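Local coordinates for protein 6-phospho-alpha-glucosidase (Merdibacter massiliensis, PDB 6VC6) that probably hydrolyses 6-phospho-alpha-glucosides as an NAD- and manganese-dependent family 4 glycosidase, at residues 166-170 with 339-343; 148-152 with 391-395. All blocks are in the same frame, centred on the assembly; numbering follows the deposited sequence.

Contact 1 of 2, residues 166-170 with 339-343. With MN (manganese (II) ion), chain E; NAD (nicotinamide-adenine-dinucleotide), chain G.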
ATOM      1  N   ILE A 166       2.974  -1.294  15.320  1.00 39.74           N
ATOM      2  CA  ILE A 166       3.246  -1.019  13.914  1.00 35.99           C
ATOM      3  C   ILE A 166       2.292  -1.862  13.081  1.00 37.09           C
ATOM      4  O   ILE A 166       2.238  -3.086  13.245  1.00 32.53           O
ATOM      5  CB  ILE A 166       4.706  -1.327  13.531  1.00 39.36           C
ATOM      6  CG1 ILE A 166       5.678  -0.594  14.456  1.00 37.54           C
ATOM      7  CG2 ILE A 166       4.966  -0.952  12.079  1.00 40.31           C
ATOM      8  CD1 ILE A 166       7.133  -0.924  14.188  1.00 38.77           C
ATOM      9  N   LEU A 167       1.545  -1.214  12.189  1.00 33.28           N
ATOM     10  CA  LEU A 167       0.573  -1.897  11.345  1.00 38.27           C
ATOM     11  C   LEU A 167       0.731  -1.423   9.908  1.00 37.03           C
ATOM     12  O   LEU A 167       0.636  -0.222   9.634  1.00 35.49           O
ATOM     13  CB  LEU A 167      -0.857  -1.650  11.836  1.00 32.97           C
ATOM     14  CG  LEU A 167      -1.945  -2.417  11.082  1.00 40.42           C
ATOM     15  CD1 LEU A 167      -1.641  -3.908  11.075  1.00 34.06           C
ATOM     16  CD2 LEU A 167      -3.315  -2.148  11.683  1.00 37.64           C
ATOM     17  N   ASN A 168       0.968  -2.364   8.999  1.00 33.83           N
ATOM     18  CA  ASN A 168       1.019  -2.090   7.569  1.00 34.46           C
ATOM     19  C   ASN A 168      -0.318  -2.468   6.944  1.00 34.18           C
ATOM     20  O   ASN A 168      -0.851  -3.550   7.217  1.00 34.49           O
ATOM     21  CB  ASN A 168       2.157  -2.867   6.904  1.00 36.74           C
ATOM     22  CG  ASN A 168       3.510  -2.559   7.518  1.00 41.63           C
ATOM     23  OD1 ASN A 168       4.157  -1.576   7.157  1.00 34.40           O
ATOM     24  ND2 ASN A 168       3.946  -3.401   8.448  1.00 35.25           N
ATOM     25  N   ILE A 169      -0.863  -1.574   6.115  1.00 31.75           N
ATOM     26  CA  ILE A 169      -2.174  -1.767   5.511  1.00 35.74           C
ATOM     27  C   ILE A 169      -2.115  -1.422   4.028  1.00 34.71           C
ATOM     28  O   ILE A 169      -1.223  -0.709   3.561  1.00 34.39           O
ATOM     29  CB  ILE A 169      -3.272  -0.930   6.205  1.00 39.56           C
ATOM     30  CG1 ILE A 169      -2.994   0.566   6.037  1.00 33.55           C
ATOM     31  CG2 ILE A 169      -3.379  -1.294   7.681  1.00 35.75           C
ATOM     32  CD1 ILE A 169      -3.739   1.438   7.024  1.00 47.01           C
ATOM     33  N   CYS A 170      -3.096  -1.941   3.292  1.00 37.40           N
ATOM     34  CA  CYS A 170      -3.255  -1.688   1.867  1.00 38.37           C
ATOM     35  C   CYS A 170      -4.733  -1.527   1.558  1.00 42.31           C
ATOM     36  O   CYS A 170      -5.569  -2.228   2.136  1.00 37.77           O
ATOM     37  CB  CYS A 170      -2.674  -2.827   1.024  1.00 34.13           C
ATOM     38  SG  CYS A 170      -3.001  -2.709  -0.748  1.00 45.10           S
ATOM     39  N   ILE A 339      -8.922  -5.894   6.489  1.00 38.67           N
ATOM     40  CA  ILE A 339      -7.941  -6.759   5.843  1.00 37.73           C
ATOM     41  C   ILE A 339      -6.596  -6.052   5.929  1.00 42.82           C
ATOM     42  O   ILE A 339      -6.346  -5.081   5.207  1.00 41.29           O
ATOM     43  CB  ILE A 339      -8.325  -7.070   4.390  1.00 38.68           C
ATOM     44  CG1 ILE A 339      -9.629  -7.869   4.347  1.00 34.69           C
ATOM     45  CG2 ILE A 339      -7.208  -7.840   3.701  1.00 39.85           C
ATOM     46  CD1 ILE A 339     -10.048  -8.289   2.957  1.00 34.98           C
ATOM     47  N   VAL A 340      -5.728  -6.528   6.823  1.00 40.79           N
ATOM     48  CA  VAL A 340      -4.447  -5.893   7.094  1.00 35.05           C
ATOM     49  C   VAL A 340      -3.344  -6.941   7.012  1.00 38.95           C
ATOM     50  O   VAL A 340      -3.595  -8.136   6.849  1.00 39.77           O
ATOM     51  CB  VAL A 340      -4.422  -5.189   8.467  1.00 42.36           C
ATOM     52  CG1 VAL A 340      -5.507  -4.124   8.540  1.00 39.73           C
ATOM     53  CG2 VAL A 340      -4.589  -6.205   9.587  1.00 36.32           C
ATOM     54  N   ILE A 341      -2.104  -6.470   7.132  1.00 37.98           N
ATOM     55  CA  ILE A 341      -0.916  -7.307   7.019  1.00 36.90           C
ATOM     56  C   ILE A 341      -0.445  -7.677   8.418  1.00 33.98           C
ATOM     57  O   ILE A 341      -0.217  -6.797   9.257  1.00 35.72           O
ATOM     58  CB  ILE A 341       0.194  -6.589   6.232  1.00 35.50           C
ATOM     59  CG1 ILE A 341      -0.269  -6.313   4.800  1.00 37.86           C
ATOM     60  CG2 ILE A 341       1.473  -7.410   6.239  1.00 31.83           C
ATOM     61  CD1 ILE A 341       0.635  -5.375   4.035  1.00 31.07           C
ATOM     62  N   VAL A 342      -0.297  -8.980   8.673  1.00 33.97           N
ATOM     63  CA  VAL A 342       0.056  -9.486   9.993  1.00 33.16           C
ATOM     64  C   VAL A 342       1.023 -10.654   9.855  1.00 37.47           C
ATOM     65  O   VAL A 342       1.125 -11.291   8.804  1.00 33.80           O
ATOM     66  CB  VAL A 342      -1.185  -9.937  10.798  1.00 40.03           C
ATOM     67  CG1 VAL A 342      -2.033  -8.743  11.192  1.00 35.83           C
ATOM     68  CG2 VAL A 342      -2.003 -10.936   9.994  1.00 35.60           C
ATOM     69  N   LYS A 343       1.732 -10.933  10.946  1.00 30.60           N
ATOM     70  CA  LYS A 343       2.565 -12.125  11.015  1.00 35.51           C
ATOM     71  C   LYS A 343       1.688 -13.371  11.044  1.00 33.21           C
ATOM     72  O   LYS A 343       0.684 -13.427  11.759  1.00 33.93           O
ATOM     73  CB  LYS A 343       3.464 -12.074  12.252  1.00 40.65           C
ATOM     74  CG  LYS A 343       4.451 -13.225  12.358  1.00 45.20           C
ATOM     75  CD  LYS A 343       5.572 -12.904  13.337  1.00 51.13           C
ATOM     76  CE  LYS A 343       5.253 -13.416  14.731  1.00 54.92           C
ATOM     77  NZ  LYS A 343       5.608 -12.425  15.785  1.00 67.60           N
TER
HETATM   78 MN    MN E 501      -1.520  -1.530  -1.823  1.00 39.61          MN
HETATM   79  PA  NAD G 503       4.756  11.125  -3.709  1.00 40.71           P
HETATM   80  O1A NAD G 503       3.727  12.076  -4.272  1.00 40.30           O
HETATM   81  O2A NAD G 503       6.156  11.108  -4.273  1.00 43.12           O
HETATM   82  O5B NAD G 503       4.861  11.369  -2.123  1.00 43.04           O
HETATM   83  C5B NAD G 503       5.966  10.859  -1.384  1.00 41.79           C
HETATM   84  C4B NAD G 503       6.384  11.874  -0.334  1.00 40.45           C
HETATM   85  O4B NAD G 503       7.171  11.236   0.674  1.00 41.15           O
HETATM   86  C3B NAD G 503       7.240  12.965  -0.957  1.00 40.41           C
HETATM   87  O3B NAD G 503       6.715  14.246  -0.600  1.00 40.36           O
HETATM   88  C2B NAD G 503       8.612  12.793  -0.344  1.00 39.24           C
HETATM   89  O2B NAD G 503       9.208  14.063  -0.071  1.00 43.08           O
HETATM   90  C1B NAD G 503       8.327  12.032   0.939  1.00 38.24           C
HETATM   91  N9A NAD G 503       9.479  11.195   1.353  1.00 37.31           N
HETATM   92  C8A NAD G 503      10.256  10.434   0.559  1.00 43.58           C
HETATM   93  N7A NAD G 503      11.225   9.811   1.281  1.00 42.42           N
HETATM   94  C5A NAD G 503      11.072  10.181   2.567  1.00 39.88           C
HETATM   95  C6A NAD G 503      11.751   9.898   3.854  1.00 40.55           C
HETATM   96  N6A NAD G 503      12.820   9.067   3.916  1.00 40.85           N
HETATM   97  N1A NAD G 503      11.267  10.496   4.966  1.00 42.71           N
HETATM   98  C2A NAD G 503      10.205  11.323   4.922  1.00 42.51           C
HETATM   99  N3A NAD G 503       9.545  11.625   3.792  1.00 43.05           N
HETATM  100  C4A NAD G 503       9.925  11.097   2.605  1.00 38.87           C
HETATM  101  O3  NAD G 503       4.174   9.624  -3.761  1.00 40.65           O
HETATM  102  PN  NAD G 503       2.600   9.305  -3.820  1.00 40.40           P
HETATM  103  O1N NAD G 503       2.249   8.901  -5.233  1.00 36.68           O
HETATM  104  O2N NAD G 503       1.831  10.401  -3.122  1.00 35.23           O
HETATM  105  O5D NAD G 503       2.557   7.990  -2.899  1.00 37.98           O
HETATM  106  C5D NAD G 503       2.592   8.108  -1.478  1.00 37.33           C
HETATM  107  C4D NAD G 503       2.872   6.734  -0.890  1.00 40.68           C
HETATM  108  O4D NAD G 503       1.644   6.086  -0.553  1.00 39.64           O
HETATM  109  C3D NAD G 503       3.578   5.851  -1.909  1.00 39.39           C
HETATM  110  O3D NAD G 503       4.685   5.204  -1.277  1.00 39.87           O
HETATM  111  C2D NAD G 503       2.556   4.803  -2.281  1.00 36.49           C
HETATM  112  O2D NAD G 503       3.177   3.548  -2.560  1.00 38.34           O
HETATM  113  C1D NAD G 503       1.708   4.740  -1.025  1.00 39.43           C
HETATM  114  N1N NAD G 503       0.386   4.169  -1.267  1.00 38.32           N
HETATM  115  C2N NAD G 503       0.125   2.992  -0.697  1.00 39.57           C
HETATM  116  C3N NAD G 503      -1.099   2.371  -0.866  1.00 42.64           C
HETATM  117  C7N NAD G 503      -1.337   1.046  -0.205  1.00 41.80           C
HETATM  118  O7N NAD G 503      -2.304   0.378  -0.531  1.00 39.00           O
HETATM  119  N7N NAD G 503      -0.470   0.632   0.717  1.00 37.90           N
HETATM  120  C4N NAD G 503      -2.075   2.994  -1.633  1.00 42.72           C
HETATM  121  C5N NAD G 503      -1.779   4.219  -2.222  1.00 41.64           C
HETATM  122  C6N NAD G 503      -0.529   4.797  -2.016  1.00 38.14           C
HETATM  123  O   HOH W   1       1.756  -5.158   9.563  1.00 37.25           O
HETATM  124  O   HOH W   2      -3.978  -4.735   4.032  1.00 38.21           O
HETATM  125  O   HOH W   3      -7.754  -3.599   2.625  1.00 42.98           O
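Val340 lays its CG1 methyl against CG2 of Ile169 at 3.6 Å, and its CB meets CD1 of Leu167 at 4.0 Å, the leucine crossing the valine at about a right angle. With CG anti to the backbone N (chi1 -175°) and chi2 at 54°, Leu167 brings CD1 over to strand 336-343 and close to the Ile341 carbonyl; Pro368 of strand 367-370 also touches both Leu167 and Val340. Ile341 and Asn168 point to the other side of the sheet, where CD1 of Ile341 rests on CB of Asn168, and helix 149-159 packs against both. One direct backbone bond joins the strands, Ile341 N to Asn168 O at 3.2 Å, received nearly end-on by the carbonyl. Elsewhere water fills in: one molecule accepts from Asn168 N and donates to Ile341 O, a second accepts from Cys170 N and donates to Ile339 O, and a third donates to both Cys170 O and Ile339 O. The amide of Asn168 turns to the neighbouring strand, its OD1 taking a hydrogen bond from Asn144 ND2. Cys170 binds manganese through SG at 2.2 Å, with NAD O7N as a further ligand at 2.4 Å and His200 also coordinating, while NAD N7N makes a weak bond to Ile169 O. This junction attaches antiparallel strand 336-343 to the parallel dinucleotide-binding part of the sheet. Sulfur and carboxamide oxygen on one metal imply that Ile169 and Cys170 are likely to set the nicotinamide and the manganese relative to each other, consistent with the NAD-dependent, redox-assisted hydrolysis of this family.

Contact 2 of 2, residues 148-152 with 391-395; sequences PAAIV and EKLLV
Ile151 supplies most of the apolar contact between the first turn of helix 149-159 and helix 378-400. Its two branches serve different partners: CD1 meets CD2 of Leu394 at 3.7 Å, and CG2 meets CG1 of Val395 at 3.8 Å. The Leu394 methyl also comes within 4.1 Å of Ile151 CG2, lying near both ends of the isoleucine side chain. In Leu394 a chi1 of -176° swings the side chain away from its own N and, together with chi2 at 70°, presents CD2 to the isoleucine. Helix 113-136 adds to the same apolar cluster, Cys123 touching Ile151 and Met116 touching Leu394. The second kind of contact sets a carboxylate beside a methyl. Glu391 runs extended beyond CG past Ile151, whose CG1 is 4.3 Å from its CG, and brings its end to Ala150, where OE2 stands 3.3 Å and OE1 3.6 Å from CB. The polar partner of OE2 belongs to its own helix, Gln387 NE2, a hydrogen bond that helps hold the buried carboxylate in place. Replacing Glu391 by an alanine would probably leave Gln387 NE2 without this acceptor and open a gap over the Ala150 methyl. Backbone bonds stay within each helix, Val152 N to Pro148 O at 3.0 Å and Val395 N to Glu391 O at 3.3 Å. Contact 2 thus joins the helix leading into strand 166-169 to a long helix of the C-terminal family region. Its chemistry implies cohesion by dispersion across the interface, with the carboxylate of Glu391 given a hydrogen-bond donor from its own helix rather than from across the interface.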
ATOM      1  N   PRO A 148       6.972  -0.768  -0.983  1.00 36.75           N
ATOM      2  CA  PRO A 148       6.030  -1.874  -1.172  1.00 34.93           C
ATOM      3  C   PRO A 148       5.732  -2.573   0.140  1.00 39.69           C
ATOM      4  O   PRO A 148       6.642  -3.012   0.812  1.00 35.48           O
ATOM      5  CB  PRO A 148       6.767  -2.829  -2.096  1.00 38.23           C
ATOM      6  CG  PRO A 148       8.040  -2.180  -2.448  1.00 36.51           C
ATOM      7  CD  PRO A 148       8.294  -1.050  -1.531  1.00 33.89           C
ATOM      8  N   ALA A 149       4.462  -2.667   0.481  1.00 34.90           N
ATOM      9  CA  ALA A 149       4.039  -3.055   1.809  1.00 38.22           C
ATOM     10  C   ALA A 149       4.533  -4.432   2.232  1.00 36.61           C
ATOM     11  O   ALA A 149       4.903  -4.624   3.372  1.00 35.57           O
ATOM     12  CB  ALA A 149       2.531  -2.963   1.934  1.00 35.72           C
ATOM     13  N   ALA A 150       4.525  -5.390   1.322  1.00 35.71           N
ATOM     14  CA  ALA A 150       4.965  -6.738   1.664  1.00 44.30           C
ATOM     15  C   ALA A 150       6.430  -6.774   2.071  1.00 44.04           C
ATOM     16  O   ALA A 150       6.800  -7.458   3.010  1.00 37.39           O
ATOM     17  CB  ALA A 150       4.716  -7.692   0.512  1.00 40.29           C
ATOM     18  N   ILE A 151       7.261  -6.029   1.360  1.00 37.08           N
ATOM     19  CA  ILE A 151       8.689  -6.015   1.665  1.00 33.51           C
ATOM     20  C   ILE A 151       8.959  -5.198   2.923  1.00 34.18           C
ATOM     21  O   ILE A 151       9.795  -5.573   3.754  1.00 32.37           O
ATOM     22  CB  ILE A 151       9.484  -5.483   0.458  1.00 34.38           C
ATOM     23  CG1 ILE A 151       9.329  -6.428  -0.735  1.00 32.41           C
ATOM     24  CG2 ILE A 151      10.954  -5.304   0.814  1.00 29.90           C
ATOM     25  CD1 ILE A 151       9.733  -5.816  -2.056  1.00 35.02           C
ATOM     26  N   VAL A 152       8.253  -4.076   3.087  1.00 32.34           N
ATOM     27  CA  VAL A 152       8.461  -3.231   4.260  1.00 31.10           C
ATOM     28  C   VAL A 152       8.069  -3.974   5.532  1.00 33.78           C
ATOM     29  O   VAL A 152       8.779  -3.917   6.544  1.00 30.77           O
ATOM     30  CB  VAL A 152       7.683  -1.909   4.114  1.00 34.37           C
ATOM     31  CG1 VAL A 152       7.717  -1.123   5.416  1.00 32.52           C
ATOM     32  CG2 VAL A 152       8.257  -1.079   2.977  1.00 35.34           C
ATOM     33  N   GLU A 391      10.698 -12.306  -1.439  1.00 32.61           N
ATOM     34  CA  GLU A 391      10.703 -11.125  -0.581  1.00 36.56           C
ATOM     35  C   GLU A 391      11.663 -11.294   0.589  1.00 36.59           C
ATOM     36  O   GLU A 391      12.394 -10.360   0.939  1.00 30.80           O
ATOM     37  CB  GLU A 391       9.290 -10.835  -0.079  1.00 35.09           C
ATOM     38  CG  GLU A 391       8.266 -10.614  -1.181  1.00 47.10           C
ATOM     39  CD  GLU A 391       6.857 -10.475  -0.639  1.00 58.99           C
ATOM     40  OE1 GLU A 391       6.654 -10.742   0.564  1.00 63.04           O
ATOM     41  OE2 GLU A 391       5.950 -10.103  -1.415  1.00 55.47           O
ATOM     42  N   LYS A 392      11.679 -12.478   1.205  1.00 34.69           N
ATOM     43  CA  LYS A 392      12.561 -12.698   2.347  1.00 37.01           C
ATOM     44  C   LYS A 392      14.025 -12.740   1.928  1.00 33.75           C
ATOM     45  O   LYS A 392      14.902 -12.352   2.708  1.00 32.96           O
ATOM     46  CB  LYS A 392      12.171 -13.986   3.071  1.00 31.73           C
ATOM     47  CG  LYS A 392      10.914 -13.851   3.916  1.00 33.35           C
ATOM     48  CD  LYS A 392      10.461 -15.195   4.458  1.00 36.13           C
ATOM     49  CE  LYS A 392       9.324 -15.026   5.456  1.00 37.41           C
ATOM     50  NZ  LYS A 392       9.751 -14.259   6.660  1.00 33.13           N
ATOM     51  N   LEU A 393      14.309 -13.206   0.710  1.00 33.27           N
ATOM     52  CA  LEU A 393      15.680 -13.158   0.212  1.00 34.59           C
ATOM     53  C   LEU A 393      16.117 -11.729  -0.080  1.00 34.09           C
ATOM     54  O   LEU A 393      17.307 -11.412   0.028  1.00 34.42           O
ATOM     55  CB  LEU A 393      15.816 -14.023  -1.041  1.00 34.01           C
ATOM     56  CG  LEU A 393      15.789 -15.540  -0.835  1.00 34.12           C
ATOM     57  CD1 LEU A 393      15.480 -16.251  -2.143  1.00 34.40           C
ATOM     58  CD2 LEU A 393      17.104 -16.030  -0.249  1.00 34.77           C
ATOM     59  N   LEU A 394      15.176 -10.855  -0.445  1.00 34.45           N
ATOM     60  CA  LEU A 394      15.531  -9.473  -0.754  1.00 35.12           C
ATOM     61  C   LEU A 394      15.969  -8.723   0.499  1.00 38.46           C
ATOM     62  O   LEU A 394      17.026  -8.080   0.511  1.00 32.52           O
ATOM     63  CB  LEU A 394      14.355  -8.762  -1.421  1.00 34.44           C
ATOM     64  CG  LEU A 394      14.650  -7.329  -1.865  1.00 36.79           C
ATOM     65  CD1 LEU A 394      15.619  -7.318  -3.040  1.00 37.13           C
ATOM     66  CD2 LEU A 394      13.367  -6.594  -2.213  1.00 35.95           C
ATOM     67  N   VAL A 395      15.168  -8.786   1.565  1.00 32.69           N
ATOM     68  CA  VAL A 395      15.564  -8.137   2.807  1.00 42.13           C
ATOM     69  C   VAL A 395      16.722  -8.874   3.467  1.00 37.11           C
ATOM     70  O   VAL A 395      17.391  -8.310   4.341  1.00 37.88           O
ATOM     71  CB  VAL A 395      14.366  -8.008   3.767  1.00 44.01           C
ATOM     72  CG1 VAL A 395      13.137  -7.515   3.017  1.00 39.38           C
ATOM     73  CG2 VAL A 395      14.087  -9.328   4.444  1.00 56.39           C
TER

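Overall arrangement
The two contacts have centres about 14 Å apart and lie on consecutive elements of the chain: helix 149-159, which carries 148-152, is followed by strand 166-169 of contact 1. They touch directly where Ile341 CD1 packs on Ala149 CB at 3.7 Å and Asn168 OD1 lies 4.0 Å from Val152 CG1, making this helix a layer between the sheet and helix 378-400. Contact 1 reaches the active site itself, with the Cys170 side chain about 3 Å from bound 6-O-phosphono-alpha-D-glucopyranose (glucose 6-phosphate). Contact 2 stands further back, the Ala150 side chain being about 9 Å from manganese and 10 Å from NAD. Both join the two family 4 sequence regions.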